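Local coordinates for protein peroxin 22 (Pichia angusta, PDB 5NKZ) that binds the ubiquitin-conjugating enzyme Pex4p through its soluble domain and is probably involved in peroxisome biogenesis, at residues S33-Q38 against N102-G107; I58-V63 against R85-I90. All coordinates share one frame; numbering follows the deposited sequence.

Contact 1: residues S33-Q38 against N102-G107; sequences SLVLTQ and NLITLG
Leu-103 joins Ser-33 and Val-35 through its backbone. Leu-103 N donates to Ser-33 O at 2.9 Å. Leu-103 O accepts from Val-35 N, also at 2.9 Å. Both bonds are close to linear, with N-H...O angles of 165° and 173°. The Leu-103 side chain lies on the face of Leu-34, and Leu-34 CD1 is 3.9 Å from Leu-103 CB. The CD1 methyls of the two leucines also meet. One residue bonded to the neighbours on either side of its partner is the pattern of parallel strands. Strands 32-36 and 101-103 lie inside a five-stranded parallel sheet of order 3-2-1-4-5, consistent with a Rossmann-like fold. Ser-33 and Asn-102 point to the other face, where Leu-94 of helix 87-97 covers them. Ser-33 CB is 3.5 Å from Asn-102 OD1. Ser-33 OG is hydrogen-bonded to Ser-99 OG, and Asn-102 ND2 to Ser-99 O. Further on, Val-35 CG2 packs against CB, CG1 and CD1 of Ile-104. Val-35 CG2 is 3.5 Å from Ile-104 CG1. Ile-104 CG1 is anti to its backbone N (chi1 163°), which places it next to that methyl.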
ATOM      1  N   SER C  33      10.749  14.118   0.987  1.00 57.42           N
ATOM      2  CA  SER C  33       9.799  14.241  -0.112  1.00 60.77           C
ATOM      3  C   SER C  33      10.138  15.501  -0.890  1.00 59.50           C
ATOM      4  O   SER C  33      10.189  16.589  -0.322  1.00 61.04           O
ATOM      5  CB  SER C  33       8.326  14.281   0.387  1.00 62.57           C
ATOM      6  OG  SER C  33       7.861  13.003   0.832  1.00 62.87           O
ATOM      7  N   LEU C  34      10.347  15.377  -2.190  1.00 59.32           N
ATOM      8  CA  LEU C  34      10.737  16.524  -2.979  1.00 61.54           C
ATOM      9  C   LEU C  34       9.697  16.835  -4.008  1.00 59.54           C
ATOM     10  O   LEU C  34       9.490  16.027  -4.909  1.00 66.76           O
ATOM     11  CB  LEU C  34      12.086  16.212  -3.667  1.00 66.74           C
ATOM     12  CG  LEU C  34      12.700  17.273  -4.593  1.00 69.42           C
ATOM     13  CD1 LEU C  34      12.798  18.613  -3.871  1.00 70.29           C
ATOM     14  CD2 LEU C  34      14.051  16.776  -5.089  1.00 72.89           C
ATOM     15  N   VAL C  35       9.041  17.979  -3.914  1.00 59.80           N
ATOM     16  CA  VAL C  35       8.043  18.290  -4.935  1.00 67.70           C
ATOM     17  C   VAL C  35       8.604  19.310  -5.877  1.00 69.16           C
ATOM     18  O   VAL C  35       9.015  20.417  -5.466  1.00 69.99           O
ATOM     19  CB  VAL C  35       6.583  18.637  -4.412  1.00 73.59           C
ATOM     20  CG1 VAL C  35       6.344  18.063  -3.017  1.00 73.53           C
ATOM     21  CG2 VAL C  35       6.234  20.132  -4.435  1.00 76.56           C
ATOM     22  N   LEU C  36       8.590  18.903  -7.148  1.00 73.47           N
ATOM     23  CA  LEU C  36       9.148  19.669  -8.257  1.00 77.06           C
ATOM     24  C   LEU C  36       8.044  20.176  -9.182  1.00 80.59           C
ATOM     25  O   LEU C  36       7.382  19.391  -9.842  1.00 81.78           O
ATOM     26  CB  LEU C  36      10.143  18.808  -9.061  1.00 77.57           C
ATOM     27  CG  LEU C  36      11.305  18.175  -8.273  1.00 77.07           C
ATOM     28  CD1 LEU C  36      12.106  17.195  -9.126  1.00 80.95           C
ATOM     29  CD2 LEU C  36      12.178  19.257  -7.663  1.00 76.48           C
ATOM     30  N   THR C  37       7.838  21.486  -9.188  1.00 85.87           N
ATOM     31  CA  THR C  37       7.238  22.182 -10.325  1.00 90.44           C
ATOM     32  C   THR C  37       8.282  22.361 -11.434  1.00 89.64           C
ATOM     33  O   THR C  37       9.461  22.235 -11.196  1.00 85.09           O
ATOM     34  CB  THR C  37       6.752  23.589  -9.905  1.00 95.20           C
ATOM     35  OG1 THR C  37       7.851  24.341  -9.355  1.00 94.17           O
ATOM     36  CG2 THR C  37       5.668  23.488  -8.868  1.00 98.74           C
ATOM     37  N   GLN C  38       7.810  22.664 -12.646  1.00 92.13           N
ATOM     38  CA  GLN C  38       8.612  23.251 -13.727  1.00 93.54           C
ATOM     39  C   GLN C  38       9.799  24.108 -13.256  1.00 95.74           C
ATOM     40  O   GLN C  38      10.932  23.844 -13.628  1.00 98.72           O
ATOM     41  CB  GLN C  38       7.685  24.100 -14.608  1.00 96.80           C
ATOM     42  CG  GLN C  38       6.989  23.288 -15.666  1.00101.83           C
ATOM     43  CD  GLN C  38       7.611  23.418 -17.048  1.00109.14           C
ATOM     44  OE1 GLN C  38       8.827  23.631 -17.194  1.00114.61           O
ATOM     45  NE2 GLN C  38       6.774  23.281 -18.081  1.00116.01           N
ATOM     46  N   ASN C 102      10.340  17.781   4.084  1.00 70.91           N
ATOM     47  CA  ASN C 102       9.370  17.999   3.035  1.00 73.99           C
ATOM     48  C   ASN C 102       9.748  19.273   2.341  1.00 77.31           C
ATOM     49  O   ASN C 102       9.615  20.341   2.909  1.00 82.62           O
ATOM     50  CB  ASN C 102       7.904  18.005   3.575  1.00 74.14           C
ATOM     51  CG  ASN C 102       7.425  16.621   4.047  1.00 74.69           C
ATOM     52  OD1 ASN C 102       6.939  15.805   3.240  1.00 77.39           O
ATOM     53  ND2 ASN C 102       7.564  16.349   5.341  1.00 72.11           N
ATOM     54  N   LEU C 103      10.266  19.143   1.129  1.00 80.30           N
ATOM     55  CA  LEU C 103      10.706  20.276   0.334  1.00 81.81           C
ATOM     56  C   LEU C 103       9.708  20.573  -0.746  1.00 80.61           C
ATOM     57  O   LEU C 103       9.435  19.718  -1.601  1.00 79.83           O
ATOM     58  CB  LEU C 103      12.036  19.986  -0.326  1.00 83.23           C
ATOM     59  CG  LEU C 103      13.122  19.495   0.601  1.00 83.93           C
ATOM     60  CD1 LEU C 103      14.281  19.073  -0.293  1.00 84.64           C
ATOM     61  CD2 LEU C 103      13.492  20.587   1.604  1.00 85.98           C
ATOM     62  N   ILE C 104       9.225  21.811  -0.733  1.00 81.67           N
ATOM     63  CA  ILE C 104       8.166  22.244  -1.627  1.00 86.09           C
ATOM     64  C   ILE C 104       8.114  23.769  -1.620  1.00 86.96           C
ATOM     65  O   ILE C 104       8.039  24.370  -0.540  1.00 88.32           O
ATOM     66  CB  ILE C 104       6.795  21.614  -1.179  1.00 90.82           C
ATOM     67  CG1 ILE C 104       5.601  22.350  -1.819  1.00 94.98           C
ATOM     68  CG2 ILE C 104       6.652  21.557   0.356  1.00 88.39           C
ATOM     69  CD1 ILE C 104       4.285  21.584  -1.835  1.00 96.70           C
ATOM     70  N   THR C 105       8.200  24.409  -2.781  1.00 89.47           N
ATOM     71  CA  THR C 105       7.970  25.857  -2.813  1.00 92.85           C
ATOM     72  C   THR C 105       6.490  26.009  -3.071  1.00 91.71           C
ATOM     73  O   THR C 105       6.021  25.730  -4.183  1.00 91.68           O
ATOM     74  CB  THR C 105       8.749  26.605  -3.908  1.00 95.25           C
ATOM     75  OG1 THR C 105       8.595  25.901  -5.129  1.00 97.61           O
ATOM     76  CG2 THR C 105      10.215  26.701  -3.587  1.00 98.18           C
ATOM     77  N   LEU C 106       5.760  26.434  -2.043  1.00 90.72           N
ATOM     78  CA  LEU C 106       4.325  26.671  -2.168  1.00 91.54           C
ATOM     79  C   LEU C 106       4.069  27.854  -3.086  1.00 93.55           C
ATOM     80  O   LEU C 106       3.104  27.832  -3.846  1.00 94.56           O
ATOM     81  CB  LEU C 106       3.673  26.906  -0.803  1.00 93.14           C
ATOM     82  CG  LEU C 106       3.754  25.750   0.211  1.00 92.38           C
ATOM     83  CD1 LEU C 106       3.554  26.205   1.658  1.00 94.66           C
ATOM     84  CD2 LEU C 106       2.755  24.680  -0.139  1.00 91.62           C
ATOM     85  N   GLY C 107       4.945  28.866  -3.038  1.00 95.19           N
ATOM     86  CA  GLY C 107       4.900  30.017  -3.949  1.00 96.15           C
ATOM     87  C   GLY C 107       4.895  29.711  -5.440  1.00 95.03           C
ATOM     88  O   GLY C 107       4.512  30.561  -6.245  1.00 92.49           O
TER

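Contact 2: residues I58-V63 against R85-I90; sequences ILHPSV and RTEESI
The His-60 ring meets Glu-87 OE1 at its edge. His-60 NE2 donates to Glu-87 OE1 at 2.7 Å, and the oxygen lies almost in the ring plane. The N-H...O angle is 155°, and OE1 uses its anti lone pair. The ring and carboxylate planes are 58° apart. Ser-62 CB also sits at the ring edge, in plane. Pro-61 CD lies over one face, offset toward the rim. Ser-62 OG makes a weak hydrogen bond with His-60 ND1. Ile-90 CD1 reaches the ring obliquely, 3.9 Å from His-60 CD2. CG of His-60 is anti to its backbone N (chi1 -155°), which turns it toward Glu-87. Pro-61 rests its CG on the backbone of Arg-85, 3.4 Å from Arg-85 O. Glu-87 has further partners: OE1 accepts from Glu-110 N, and OE2 from Met-111 N. The carboxylate thus also holds a later loop. At the start of helix 87-97, Thr-86 OG1 donates to Ser-89 OG at 2.6 Å. Arg-85 N and Ser-89 OG each hydrogen-bond an acidic side chain of the Pex4p chain. A His-carboxylate hydrogen bond here joins the turn after strand 55-59 to the first turn of helix 87-97, at the C-terminal edge of a parallel alpha/beta sheet.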
ATOM      1  N   ILE C  58       7.901  14.130  -6.191  1.00 63.69           N
ATOM      2  CA  ILE C  58       6.523  14.333  -6.558  1.00 66.41           C
ATOM      3  C   ILE C  58       6.434  15.415  -7.645  1.00 68.32           C
ATOM      4  O   ILE C  58       6.696  16.596  -7.392  1.00 72.76           O
ATOM      5  CB  ILE C  58       5.714  14.693  -5.270  1.00 68.14           C
ATOM      6  CG1 ILE C  58       5.977  13.619  -4.196  1.00 69.00           C
ATOM      7  CG2 ILE C  58       4.206  14.829  -5.547  1.00 66.15           C
ATOM      8  CD1 ILE C  58       5.697  14.085  -2.794  1.00 72.66           C
ATOM      9  N   LEU C  59       6.050  15.029  -8.853  1.00 68.75           N
ATOM     10  CA  LEU C  59       5.945  16.012  -9.949  1.00 72.69           C
ATOM     11  C   LEU C  59       4.588  16.709  -9.973  1.00 74.68           C
ATOM     12  O   LEU C  59       3.532  16.066  -9.897  1.00 74.56           O
ATOM     13  CB  LEU C  59       6.220  15.366 -11.313  1.00 74.71           C
ATOM     14  CG  LEU C  59       7.497  14.514 -11.325  1.00 75.18           C
ATOM     15  CD1 LEU C  59       7.452  13.575 -12.518  1.00 77.85           C
ATOM     16  CD2 LEU C  59       8.759  15.369 -11.312  1.00 75.12           C
ATOM     17  N   HIS C  60       4.641  18.029 -10.073  1.00 77.78           N
ATOM     18  CA  HIS C  60       3.494  18.857 -10.430  1.00 81.55           C
ATOM     19  C   HIS C  60       2.850  18.279 -11.696  1.00 82.63           C
ATOM     20  O   HIS C  60       3.524  17.585 -12.468  1.00 81.15           O
ATOM     21  CB  HIS C  60       4.002  20.277 -10.708  1.00 87.71           C
ATOM     22  CG  HIS C  60       2.992  21.359 -10.515  1.00 91.36           C
ATOM     23  ND1 HIS C  60       2.565  22.162 -11.549  1.00 95.23           N
ATOM     24  CD2 HIS C  60       2.375  21.819  -9.400  1.00 94.57           C
ATOM     25  CE1 HIS C  60       1.699  23.046 -11.090  1.00100.91           C
ATOM     26  NE2 HIS C  60       1.559  22.857  -9.788  1.00100.29           N
ATOM     27  N   PRO C  61       1.546  18.543 -11.906  1.00 86.37           N
ATOM     28  CA  PRO C  61       0.918  18.198 -13.186  1.00 88.89           C
ATOM     29  C   PRO C  61       1.677  18.777 -14.382  1.00 90.40           C
ATOM     30  O   PRO C  61       1.751  18.126 -15.416  1.00 94.42           O
ATOM     31  CB  PRO C  61      -0.473  18.840 -13.091  1.00 90.54           C
ATOM     32  CG  PRO C  61      -0.744  18.975 -11.645  1.00 88.75           C
ATOM     33  CD  PRO C  61       0.566  19.101 -10.953  1.00 87.67           C
ATOM     34  N   SER C  62       2.233  19.979 -14.224  1.00 91.19           N
ATOM     35  CA  SER C  62       3.008  20.658 -15.290  1.00 96.00           C
ATOM     36  C   SER C  62       4.173  19.828 -15.810  1.00 92.51           C
ATOM     37  O   SER C  62       4.519  19.947 -16.973  1.00 91.72           O
ATOM     38  CB  SER C  62       3.585  21.992 -14.805  1.00 98.34           C
ATOM     39  OG  SER C  62       4.759  21.760 -14.035  1.00 96.92           O
ATOM     40  N   VAL C  63       4.773  19.017 -14.938  1.00 88.97           N
ATOM     41  CA  VAL C  63       5.908  18.165 -15.294  1.00 86.90           C
ATOM     42  C   VAL C  63       5.470  16.737 -15.614  1.00 83.62           C
ATOM     43  O   VAL C  63       5.012  16.023 -14.718  1.00 78.43           O
ATOM     44  CB  VAL C  63       6.929  18.106 -14.134  1.00 85.08           C
ATOM     45  CG1 VAL C  63       8.142  17.266 -14.512  1.00 80.94           C
ATOM     46  CG2 VAL C  63       7.316  19.522 -13.709  1.00 88.17           C
ATOM     47  N   ARG C  85      -1.624  14.671 -10.777  1.00 82.70           N
ATOM     48  CA  ARG C  85      -2.462  15.308 -11.805  1.00 87.56           C
ATOM     49  C   ARG C  85      -3.223  16.564 -11.372  1.00 85.55           C
ATOM     50  O   ARG C  85      -3.633  17.331 -12.259  1.00 85.75           O
ATOM     51  CB  ARG C  85      -3.424  14.290 -12.437  1.00 94.90           C
ATOM     52  CG  ARG C  85      -2.718  13.454 -13.513  1.00100.09           C
ATOM     53  CD  ARG C  85      -3.597  12.714 -14.542  1.00106.60           C
ATOM     54  NE  ARG C  85      -3.006  12.885 -15.876  1.00111.33           N
ATOM     55  CZ  ARG C  85      -1.814  12.412 -16.263  1.00115.53           C
ATOM     56  NH1 ARG C  85      -1.064  11.668 -15.452  1.00114.51           N
ATOM     57  NH2 ARG C  85      -1.359  12.682 -17.489  1.00120.33           N
ATOM     58  N   THR C  86      -3.395  16.783 -10.062  1.00 80.85           N
ATOM     59  CA  THR C  86      -3.939  18.052  -9.529  1.00 83.08           C
ATOM     60  C   THR C  86      -3.005  18.588  -8.431  1.00 82.80           C
ATOM     61  O   THR C  86      -2.396  17.807  -7.695  1.00 82.12           O
ATOM     62  CB  THR C  86      -5.378  17.896  -8.926  1.00 82.95           C
ATOM     63  OG1 THR C  86      -5.315  17.363  -7.590  1.00 77.69           O
ATOM     64  CG2 THR C  86      -6.274  16.994  -9.799  1.00 83.25           C
ATOM     65  N   GLU C  87      -2.915  19.907  -8.285  1.00 83.93           N
ATOM     66  CA  GLU C  87      -2.137  20.455  -7.177  1.00 85.76           C
ATOM     67  C   GLU C  87      -2.559  19.923  -5.792  1.00 85.06           C
ATOM     68  O   GLU C  87      -1.705  19.603  -4.959  1.00 81.40           O
ATOM     69  CB  GLU C  87      -2.200  21.975  -7.188  1.00 91.53           C
ATOM     70  CG  GLU C  87      -1.267  22.550  -8.232  1.00 95.81           C
ATOM     71  CD  GLU C  87      -1.180  24.053  -8.185  1.00102.53           C
ATOM     72  OE1 GLU C  87      -0.243  24.605  -8.812  1.00105.78           O
ATOM     73  OE2 GLU C  87      -2.047  24.693  -7.545  1.00105.51           O
ATOM     74  N   GLU C  88      -3.865  19.805  -5.565  1.00 86.60           N
ATOM     75  CA  GLU C  88      -4.372  19.293  -4.300  1.00 83.81           C
ATOM     76  C   GLU C  88      -3.732  17.946  -3.994  1.00 78.46           C
ATOM     77  O   GLU C  88      -3.195  17.728  -2.899  1.00 74.96           O
ATOM     78  CB  GLU C  88      -5.887  19.148  -4.346  1.00 88.14           C
ATOM     79  CG  GLU C  88      -6.494  19.063  -2.954  1.00 91.06           C
ATOM     80  CD  GLU C  88      -7.963  18.720  -2.964  1.00 94.43           C
ATOM     81  OE1 GLU C  88      -8.446  18.204  -1.928  1.00 96.45           O
ATOM     82  OE2 GLU C  88      -8.630  18.986  -3.995  1.00 95.81           O
ATOM     83  N   SER C  89      -3.734  17.056  -4.987  1.00 74.71           N
ATOM     84  CA  SER C  89      -3.160  15.724  -4.801  1.00 71.15           C
ATOM     85  C   SER C  89      -1.787  15.739  -4.168  1.00 70.25           C
ATOM     86  O   SER C  89      -1.438  14.784  -3.463  1.00 69.31           O
ATOM     87  CB  SER C  89      -3.078  14.971  -6.112  1.00 68.21           C
ATOM     88  OG  SER C  89      -4.277  15.144  -6.815  1.00 71.20           O
ATOM     89  N   ILE C  90      -1.003  16.805  -4.426  1.00 70.50           N
ATOM     90  CA  ILE C  90       0.362  16.923  -3.882  1.00 66.89           C
ATOM     91  C   ILE C  90       0.311  16.666  -2.391  1.00 68.01           C
ATOM     92  O   ILE C  90       0.964  15.750  -1.890  1.00 62.79           O
ATOM     93  CB  ILE C  90       1.003  18.293  -4.190  1.00 68.03           C
ATOM     94  CG1 ILE C  90       1.303  18.422  -5.688  1.00 68.56           C
ATOM     95  CG2 ILE C  90       2.297  18.512  -3.400  1.00 67.49           C
ATOM     96  CD1 ILE C  90       1.403  19.879  -6.135  1.00 71.68           C
TER

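In the fold
The chain enters through strand 32-36, the middle strand of the sheet. It passes helix 46-51 and comes back as strand 55-59, beside the first. Helix 65-71 and edge strand 81-83 follow. Contact 2 then closes the shorter loop, joining the end of strand 55-59 to the start of helix 87-97. That helix leads into strand 101-103, which pairs with the other flank of strand 32-36, across from strand 55-59, and closes the longer loop as contact 1. The shorter loop lies wholly within the longer one. The contacts meet at strands 32-36 and 55-59, where Leu-34 O and Ile-58 N are 2.8 Å apart, a probable hydrogen bond.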